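Local coordinates for protein shikimate dehydrogenase (Listeria monocytogenes, PDB 3TNL) that probably catalyses the reversible NADPH-linked reduction of 3-dehydroshikimate to shikimate in the chorismate pathway that leads to the aromatic amino acids, at residues His36-Arg48 against Phe86-Asn100. Residues are numbered along the deposited sequence; the frame is centred on the assembly and turned at random. Where two conformers were deposited one is given.
Sequences HTELIGLIATPIR and FRAMNLRGWNVSMPN
I43 carries the largest share of the apolar contact, its two branches reaching different aromatic rings. CG2 lies obliquely against F86, 3.6 Å from CE2, while CD1 approaches the pyrrole part of W94, 3.7 Å from NE1, a buried nitrogen for which the model offers no partner. With chi1 at 56°, CG1 sits between the backbone N and the carbonyl carbon, and from there the extended chain carries CD1 to the indole. On the neighbouring strand W94 takes the same first torsion, and F86 CD2 stands 3.3 Å above the centre of its ring. G41 has no side chain on the side where F86 and W94 lie, and W94 CB packs 3.3 Å from G41 O. Further along, L39 and L91 meet through CB and CD2, 3.9 Å apart.

Beneath these side chains strands 38-44 and 93-96 run parallel, and amides of G41, N95, I43 and S97 bond alternately across the gap; S97 N to I43 O is nearly straight at 171°. Segment 86-100 closes the beta-alpha-beta crossover made by strand 67-73, helix 79-88 and strand 93-96, with strand 38-44 between the two strands in the sheet of the substrate-binding domain. A Schellman motif at N90 ends the helix, and one water joins L39 O to R92 N where the strands begin to diverge.

On the face opposite I43 and W94, L42 CD1 packs against N95 CB, and the N95 amide is held by Y69 OH and the N122 carbonyl. At the end of strand 38-44, A44 CB touches S97 CB; just beyond, T45 N donates to M98 O over 2.9 Å. S97 probably binds shikimate, and the M98 side chain reaches the bound NAD.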
ATOM      1  N   HIS B  36       4.596   0.163 -11.099  1.00 16.43           N
ATOM      2  CA  HIS B  36       3.318  -0.192 -11.734  1.00 16.16           C
ATOM      3  C   HIS B  36       2.381  -0.944 -10.803  1.00 17.30           C
ATOM      4  O   HIS B  36       1.183  -1.068 -11.081  1.00 17.73           O
ATOM      5  CB  HIS B  36       3.596  -1.051 -12.977  1.00 18.30           C
ATOM      6  CG  HIS B  36       4.451  -0.352 -13.979  1.00 20.77           C
ATOM      7  ND1 HIS B  36       3.997   0.733 -14.708  1.00 20.49           N
ATOM      8  CD2 HIS B  36       5.756  -0.517 -14.313  1.00 21.34           C
ATOM      9  CE1 HIS B  36       4.982   1.186 -15.468  1.00 21.93           C
ATOM     10  NE2 HIS B  36       6.053   0.433 -15.263  1.00 23.44           N
ATOM     11  N   THR B  37       2.935  -1.499  -9.713  1.00 16.71           N
ATOM     12  CA  THR B  37       2.186  -2.362  -8.803  1.00 16.80           C
ATOM     13  C   THR B  37       1.152  -1.633  -8.038  1.00 17.69           C
ATOM     14  O   THR B  37       1.453  -0.614  -7.431  1.00 17.51           O
ATOM     15  CB  THR B  37       3.152  -3.130  -7.867  1.00 17.72           C
ATOM     16  OG1 THR B  37       4.160  -3.746  -8.670  1.00 17.03           O
ATOM     17  CG2 THR B  37       2.425  -4.234  -7.096  1.00 18.71           C
ATOM     18  N   GLU B  38      -0.060  -2.178  -8.047  1.00 16.54           N
ATOM     19  CA  GLU B  38      -1.190  -1.574  -7.332  1.00 17.92           C
ATOM     20  C   GLU B  38      -1.459  -2.284  -6.001  1.00 16.81           C
ATOM     21  O   GLU B  38      -1.090  -3.463  -5.823  1.00 18.56           O
ATOM     22  CB  GLU B  38      -2.398  -1.573  -8.222  1.00 21.48           C
ATOM     23  CG  GLU B  38      -2.234  -0.554  -9.364  1.00 22.06           C
ATOM     24  CD  GLU B  38      -3.477  -0.376 -10.162  1.00 29.20           C
ATOM     25  OE1 GLU B  38      -3.881  -1.345 -10.828  1.00 32.98           O
ATOM     26  OE2 GLU B  38      -4.042   0.758 -10.116  1.00 32.16           O
ATOM     27  N   LEU B  39      -2.088  -1.578  -5.079  1.00 16.47           N
ATOM     28  CA  LEU B  39      -2.350  -2.085  -3.745  1.00 15.55           C
ATOM     29  C   LEU B  39      -3.829  -2.420  -3.472  1.00 15.80           C
ATOM     30  O   LEU B  39      -4.748  -1.645  -3.797  1.00 17.52           O
ATOM     31  CB  LEU B  39      -1.931  -1.016  -2.725  1.00 17.43           C
ATOM     32  CG  LEU B  39      -2.173  -1.266  -1.227  1.00 15.17           C
ATOM     33  CD1 LEU B  39      -1.346  -2.503  -0.744  1.00 16.26           C
ATOM     34  CD2 LEU B  39      -1.833   0.002  -0.432  1.00 17.30           C
ATOM     35  N   ILE B  40      -4.012  -3.558  -2.812  1.00 15.19           N
ATOM     36  CA  ILE B  40      -5.284  -3.965  -2.222  1.00 15.10           C
ATOM     37  C   ILE B  40      -4.999  -4.019  -0.713  1.00 15.64           C
ATOM     38  O   ILE B  40      -4.010  -4.618  -0.271  1.00 16.51           O
ATOM     39  CB  ILE B  40      -5.758  -5.337  -2.687  1.00 15.66           C
ATOM     40  CG1 ILE B  40      -5.928  -5.380  -4.196  1.00 15.81           C
ATOM     41  CG2 ILE B  40      -7.096  -5.662  -1.979  1.00 17.09           C
ATOM     42  CD1 ILE B  40      -6.961  -4.398  -4.763  1.00 17.95           C
ATOM     43  N   GLY B  41      -5.832  -3.351   0.080  1.00 15.82           N
ATOM     44  CA  GLY B  41      -5.638  -3.311   1.527  1.00 16.49           C
ATOM     45  C   GLY B  41      -6.491  -4.280   2.323  1.00 15.42           C
ATOM     46  O   GLY B  41      -7.365  -4.983   1.797  1.00 15.20           O
ATOM     47  N   LEU B  42      -6.255  -4.244   3.624  1.00 15.28           N
ATOM     48  CA  LEU B  42      -7.011  -4.993   4.636  1.00 14.07           C
ATOM     49  C   LEU B  42      -6.944  -4.103   5.873  1.00 15.34           C
ATOM     50  O   LEU B  42      -5.846  -3.848   6.387  1.00 15.95           O
ATOM     51  CB  LEU B  42      -6.426  -6.383   4.867  1.00 14.04           C
ATOM     52  CG  LEU B  42      -6.920  -7.108   6.141  1.00 15.87           C
ATOM     53  CD1 LEU B  42      -8.434  -7.277   6.149  1.00 16.66           C
ATOM     54  CD2 LEU B  42      -6.276  -8.463   6.275  1.00 18.14           C
ATOM     55  N   ILE B  43      -8.088  -3.638   6.348  1.00 15.06           N
ATOM     56  CA  ILE B  43      -8.115  -2.713   7.457  1.00 15.81           C
ATOM     57  C   ILE B  43      -8.928  -3.277   8.634  1.00 16.13           C
ATOM     58  O   ILE B  43     -10.132  -3.551   8.535  1.00 16.05           O
ATOM     59  CB  ILE B  43      -8.574  -1.286   7.002  1.00 15.46           C
ATOM     60  CG1 ILE B  43      -9.922  -1.320   6.315  1.00 15.31           C
ATOM     61  CG2 ILE B  43      -7.553  -0.709   5.987  1.00 17.07           C
ATOM     62  CD1 ILE B  43     -10.448   0.090   5.986  1.00 17.35           C
ATOM     63  N   ALA B  44      -8.242  -3.411   9.770  1.00 16.83           N
ATOM     64  CA  ALA B  44      -8.804  -4.069  10.941  1.00 16.74           C
ATOM     65  C   ALA B  44      -7.781  -4.001  12.035  1.00 17.37           C
ATOM     66  O   ALA B  44      -6.623  -3.637  11.791  1.00 17.29           O
ATOM     67  CB  ALA B  44      -9.068  -5.548  10.608  1.00 16.43           C
ATOM     68  N   THR B  45      -8.198  -4.320  13.249  1.00 18.42           N
ATOM     69  CA  THR B  45      -7.231  -4.393  14.362  1.00 19.47           C
ATOM     70  C   THR B  45      -7.835  -5.252  15.460  1.00 20.98           C
ATOM     71  O   THR B  45      -8.978  -5.039  15.847  1.00 20.95           O
ATOM     72  CB  THR B  45      -6.815  -3.046  14.893  1.00 19.84           C
ATOM     73  OG1 THR B  45      -5.777  -3.241  15.863  1.00 24.46           O
ATOM     74  CG2 THR B  45      -7.997  -2.291  15.513  1.00 19.49           C
ATOM     75  N   PRO B  46      -7.074  -6.265  15.935  1.00 22.27           N
ATOM     76  CA  PRO B  46      -5.741  -6.680  15.498  1.00 23.26           C
ATOM     77  C   PRO B  46      -5.847  -7.361  14.146  1.00 21.49           C
ATOM     78  O   PRO B  46      -6.943  -7.770  13.753  1.00 21.89           O
ATOM     79  CB  PRO B  46      -5.306  -7.670  16.598  1.00 23.64           C
ATOM     80  CG  PRO B  46      -6.567  -8.268  17.054  1.00 25.95           C
ATOM     81  CD  PRO B  46      -7.597  -7.159  16.990  1.00 23.47           C
ATOM     82  N   ILE B  47      -4.737  -7.491  13.432  1.00 20.35           N
ATOM     83  CA  ILE B  47      -4.823  -8.058  12.087  1.00 19.53           C
ATOM     84  C   ILE B  47      -3.531  -8.602  11.491  1.00 19.65           C
ATOM     85  O   ILE B  47      -3.600  -9.330  10.524  1.00 21.20           O
ATOM     86  CB  ILE B  47      -5.380  -6.959  11.092  1.00 19.85           C
ATOM     87  CG1 ILE B  47      -5.912  -7.581   9.791  1.00 18.83           C
ATOM     88  CG2 ILE B  47      -4.338  -5.881  10.816  1.00 19.68           C
ATOM     89  CD1 ILE B  47      -7.037  -8.551  10.015  1.00 20.86           C
ATOM     90  N   ARG B  48      -2.369  -8.271  12.055  1.00 20.75           N
ATOM     91  CA  ARG B  48      -1.110  -8.657  11.422  1.00 21.30           C
ATOM     92  C   ARG B  48      -0.792 -10.153  11.299  1.00 21.61           C
ATOM     93  O   ARG B  48       0.081 -10.541  10.496  1.00 22.10           O
ATOM     94  CB  ARG B  48       0.063  -7.832  11.976  1.00 20.99           C
ATOM     95  CG  ARG B  48      -0.063  -6.339  11.589  1.00 22.34           C
ATOM     96  CD  ARG B  48       1.274  -5.659  11.532  1.00 21.89           C
ATOM     97  NE  ARG B  48       1.166  -4.272  11.062  1.00 22.67           N
ATOM     98  CZ  ARG B  48       0.985  -3.912   9.792  1.00 24.44           C
ATOM     99  NH1 ARG B  48       0.854  -4.813   8.823  1.00 23.58           N
ATOM    100  NH2 ARG B  48       0.906  -2.633   9.489  1.00 22.18           N
ATOM    101  N   PHE B  86      -7.564   6.234   1.119  1.00 15.47           N
ATOM    102  CA  PHE B  86      -7.631   5.207   0.071  1.00 15.53           C
ATOM    103  C   PHE B  86      -8.311   5.752  -1.176  1.00 15.39           C
ATOM    104  O   PHE B  86      -7.930   5.435  -2.278  1.00 16.35           O
ATOM    105  CB  PHE B  86      -8.402   3.966   0.523  1.00 16.13           C
ATOM    106  CG  PHE B  86      -7.645   3.049   1.465  1.00 14.48           C
ATOM    107  CD1 PHE B  86      -6.284   3.210   1.745  1.00 17.93           C
ATOM    108  CD2 PHE B  86      -8.309   1.975   2.016  1.00 14.47           C
ATOM    109  CE1 PHE B  86      -5.608   2.295   2.603  1.00 15.95           C
ATOM    110  CE2 PHE B  86      -7.671   1.062   2.814  1.00 16.59           C
ATOM    111  CZ  PHE B  86      -6.297   1.202   3.115  1.00 17.09           C
ATOM    112  N   ARG B  87      -9.295   6.617  -1.013  1.00 15.24           N
ATOM    113  CA  ARG B  87      -9.921   7.264  -2.174  1.00 17.76           C
ATOM    114  C   ARG B  87      -8.851   8.083  -2.924  1.00 17.16           C
ATOM    115  O   ARG B  87      -8.707   8.009  -4.144  1.00 17.77           O
ATOM    116  CB  ARG B  87     -11.040   8.213  -1.757  1.00 18.54           C
ATOM    117  CG  ARG B  87     -12.330   7.565  -1.246  1.00 20.01           C
ATOM    118  CD  ARG B  87     -13.326   8.635  -0.866  1.00 20.63           C
ATOM    119  NE  ARG B  87     -14.585   8.115  -0.341  1.00 19.54           N
ATOM    120  CZ  ARG B  87     -15.644   7.795  -1.084  1.00 20.11           C
ATOM    121  NH1 ARG B  87     -16.756   7.356  -0.493  1.00 22.99           N
ATOM    122  NH2 ARG B  87     -15.620   7.938  -2.398  1.00 20.61           N
ATOM    123  N   ALA B  88      -8.091   8.876  -2.176  1.00 16.36           N
ATOM    124  CA  ALA B  88      -7.076   9.758  -2.764  1.00 17.46           C
ATOM    125  C   ALA B  88      -5.903   9.025  -3.356  1.00 17.91           C
ATOM    126  O   ALA B  88      -5.256   9.547  -4.258  1.00 19.19           O
ATOM    127  CB  ALA B  88      -6.627  10.828  -1.737  1.00 15.87           C
ATOM    128  N   MET B  89      -5.610   7.829  -2.834  1.00 15.20           N
ATOM    129  CA  MET B  89      -4.565   6.946  -3.374  1.00 16.17           C
ATOM    130  C   MET B  89      -5.060   6.132  -4.569  1.00 17.85           C
ATOM    131  O   MET B  89      -4.282   5.398  -5.169  1.00 18.62           O
ATOM    132  CB  MET B  89      -4.094   5.952  -2.299  1.00 16.11           C
ATOM    133  CG  MET B  89      -3.387   6.569  -1.124  1.00 16.54           C
ATOM    134  SD  MET B  89      -3.299   5.511   0.336  1.00 17.72           S
ATOM    135  CE  MET B  89      -2.235   4.186  -0.217  1.00 18.87           C
ATOM    136  N   ASN B  90      -6.354   6.232  -4.851  1.00 17.32           N
ATOM    137  CA  ASN B  90      -7.021   5.486  -5.927  1.00 18.04           C
ATOM    138  C   ASN B  90      -6.865   3.969  -5.803  1.00 17.03           C
ATOM    139  O   ASN B  90      -6.688   3.279  -6.800  1.00 17.73           O
ATOM    140  CB  ASN B  90      -6.531   5.934  -7.316  1.00 18.57           C
ATOM    141  CG  ASN B  90      -7.516   5.583  -8.420  1.00 25.56           C
ATOM    142  OD1 ASN B  90      -8.730   5.564  -8.185  1.00 30.43           O
ATOM    143  ND2 ASN B  90      -7.011   5.340  -9.626  1.00 31.99           N
ATOM    144  N   LEU B  91      -6.938   3.442  -4.582  1.00 16.04           N
ATOM    145  CA  LEU B  91      -6.887   1.987  -4.415  1.00 15.87           C
ATOM    146  C   LEU B  91      -8.076   1.329  -5.094  1.00 14.65           C
ATOM    147  O   LEU B  91      -9.204   1.811  -5.023  1.00 16.65           O
ATOM    148  CB  LEU B  91      -6.900   1.560  -2.953  1.00 16.68           C
ATOM    149  CG  LEU B  91      -5.703   1.919  -2.081  1.00 21.85           C
ATOM    150  CD1 LEU B  91      -5.669   0.881  -0.924  1.00 19.03           C
ATOM    151  CD2 LEU B  91      -4.395   1.991  -2.827  1.00 22.27           C
ATOM    152  N   ARG B  92      -7.802   0.204  -5.745  1.00 13.82           N
ATOM    153  CA  ARG B  92      -8.879  -0.548  -6.401  1.00 15.25           C
ATOM    154  C   ARG B  92      -9.859  -1.164  -5.386  1.00 14.98           C
ATOM    155  O   ARG B  92     -11.054  -1.322  -5.669  1.00 15.82           O
ATOM    156  CB  ARG B  92      -8.256  -1.665  -7.215  1.00 14.77           C
ATOM    157  CG  ARG B  92      -9.249  -2.648  -7.831  1.00 16.45           C
ATOM    158  CD  ARG B  92     -10.303  -1.988  -8.718  1.00 16.73           C
ATOM    159  NE  ARG B  92     -11.167  -2.991  -9.303  1.00 16.79           N
ATOM    160  CZ  ARG B  92     -12.321  -2.722  -9.910  1.00 17.64           C
ATOM    161  NH1 ARG B  92     -13.047  -3.719 -10.391  1.00 20.26           N
ATOM    162  NH2 ARG B  92     -12.780  -1.475 -10.026  1.00 17.19           N
ATOM    163  N   GLY B  93      -9.375  -1.521  -4.203  1.00 14.97           N
ATOM    164  CA  GLY B  93     -10.218  -2.124  -3.198  1.00 16.07           C
ATOM    165  C   GLY B  93      -9.474  -2.547  -1.957  1.00 14.86           C
ATOM    166  O   GLY B  93      -8.266  -2.343  -1.856  1.00 15.56           O
ATOM    167  N   TRP B  94     -10.221  -3.091  -1.004  1.00 15.15           N
ATOM    168  CA  TRP B  94      -9.673  -3.562   0.247  1.00 14.75           C
ATOM    169  C   TRP B  94     -10.692  -4.424   0.980  1.00 15.73           C
ATOM    170  O   TRP B  94     -11.906  -4.369   0.680  1.00 15.69           O
ATOM    171  CB  TRP B  94      -9.281  -2.385   1.156  1.00 15.49           C
ATOM    172  CG  TRP B  94     -10.335  -1.365   1.497  1.00 16.25           C
ATOM    173  CD1 TRP B  94     -11.106  -1.354   2.594  1.00 14.91           C
ATOM    174  CD2 TRP B  94     -10.649  -0.162   0.772  1.00 14.43           C
ATOM    175  NE1 TRP B  94     -11.912  -0.235   2.615  1.00 15.25           N
ATOM    176  CE2 TRP B  94     -11.639   0.511   1.504  1.00 14.84           C
ATOM    177  CE3 TRP B  94     -10.193   0.408  -0.431  1.00 15.64           C
ATOM    178  CZ2 TRP B  94     -12.179   1.716   1.087  1.00 16.04           C
ATOM    179  CZ3 TRP B  94     -10.750   1.592  -0.843  1.00 15.26           C
ATOM    180  CH2 TRP B  94     -11.734   2.234  -0.079  1.00 16.72           C
ATOM    181  N   ASN B  95     -10.177  -5.277   1.860  1.00 15.70           N
ATOM    182  CA  ASN B  95     -11.001  -6.012   2.802  1.00 15.78           C
ATOM    183  C   ASN B  95     -11.112  -5.196   4.103  1.00 16.00           C
ATOM    184  O   ASN B  95     -10.258  -4.348   4.421  1.00 15.67           O
ATOM    185  CB  ASN B  95     -10.444  -7.380   3.127  1.00 15.14           C
ATOM    186  CG  ASN B  95     -10.789  -8.440   2.109  1.00 15.06           C
ATOM    187  OD1 ASN B  95      -9.930  -9.245   1.783  1.00 16.24           O
ATOM    188  ND2 ASN B  95     -12.048  -8.489   1.647  1.00 16.70           N
ATOM    189  N   VAL B  96     -12.165  -5.504   4.841  1.00 17.09           N
ATOM    190  CA  VAL B  96     -12.470  -4.850   6.114  1.00 15.93           C
ATOM    191  C   VAL B  96     -12.744  -5.928   7.140  1.00 17.69           C
ATOM    192  O   VAL B  96     -13.488  -6.866   6.865  1.00 18.41           O
ATOM    193  CB  VAL B  96     -13.725  -3.935   6.012  1.00 17.13           C
ATOM    194  CG1 VAL B  96     -13.932  -3.137   7.326  1.00 16.35           C
ATOM    195  CG2 VAL B  96     -13.606  -2.995   4.815  1.00 16.33           C
ATOM    196  N   SER B  97     -12.175  -5.796   8.334  1.00 18.33           N
ATOM    197  CA  SER B  97     -12.496  -6.759   9.405  1.00 19.43           C
ATOM    198  C   SER B  97     -12.742  -6.011  10.709  1.00 19.61           C
ATOM    199  O   SER B  97     -12.807  -4.775  10.712  1.00 18.27           O
ATOM    200  CB  SER B  97     -11.478  -7.897   9.494  1.00 21.58           C
ATOM    201  OG  SER B  97     -12.017  -8.967  10.288  1.00 25.50           O
ATOM    202  N   MET B  98     -12.913  -6.748  11.811  0.70 18.82           N
ATOM    203  CA  MET B  98     -13.177  -6.117  13.107  0.70 20.44           C
ATOM    204  C   MET B  98     -12.117  -5.080  13.417  0.70 18.75           C
ATOM    205  O   MET B  98     -10.946  -5.305  13.207  0.70 19.34           O
ATOM    206  CB  MET B  98     -13.227  -7.146  14.239  0.70 21.98           C
ATOM    207  CG  MET B  98     -14.423  -8.069  14.223  0.70 29.20           C
ATOM    208  SD  MET B  98     -14.472  -9.137  15.693  0.70 40.26           S
ATOM    209  CE  MET B  98     -16.053  -9.952  15.420  0.70 38.23           C
ATOM    210  N   PRO B  99     -12.528  -3.949  13.997  1.00 19.53           N
ATOM    211  CA  PRO B  99     -13.864  -3.543  14.453  1.00 19.68           C
ATOM    212  C   PRO B  99     -14.629  -2.628  13.491  1.00 18.94           C
ATOM    213  O   PRO B  99     -15.491  -1.877  13.914  1.00 21.72           O
ATOM    214  CB  PRO B  99     -13.502  -2.725  15.697  1.00 20.44           C
ATOM    215  CG  PRO B  99     -12.273  -1.973  15.241  1.00 21.10           C
ATOM    216  CD  PRO B  99     -11.506  -2.965  14.406  1.00 19.19           C
ATOM    217  N   ASN B 100     -14.332  -2.713  12.195  1.00 19.28           N
ATOM    218  CA  ASN B 100     -14.855  -1.752  11.228  1.00 17.99           C
ATOM    219  C   ASN B 100     -15.978  -2.169  10.288  1.00 18.95           C
ATOM    220  O   ASN B 100     -16.462  -1.325   9.533  1.00 19.22           O
ATOM    221  CB  ASN B 100     -13.675  -1.354  10.314  1.00 16.95           C
ATOM    222  CG  ASN B 100     -12.461  -0.894  11.085  1.00 18.33           C
ATOM    223  OD1 ASN B 100     -12.577  -0.082  11.963  1.00 19.65           O
ATOM    224  ND2 ASN B 100     -11.294  -1.425  10.754  1.00 18.36           N
TER
HETATM  225  O   HOH W   1      -4.221   1.882  -7.547  1.00 25.45           O
HETATM  226  O   HOH W   2      -5.196  -0.463  -6.231  1.00 18.49           O
HETATM  227  O   HOH W   3      -9.655  -7.959  13.668  1.00 25.52           O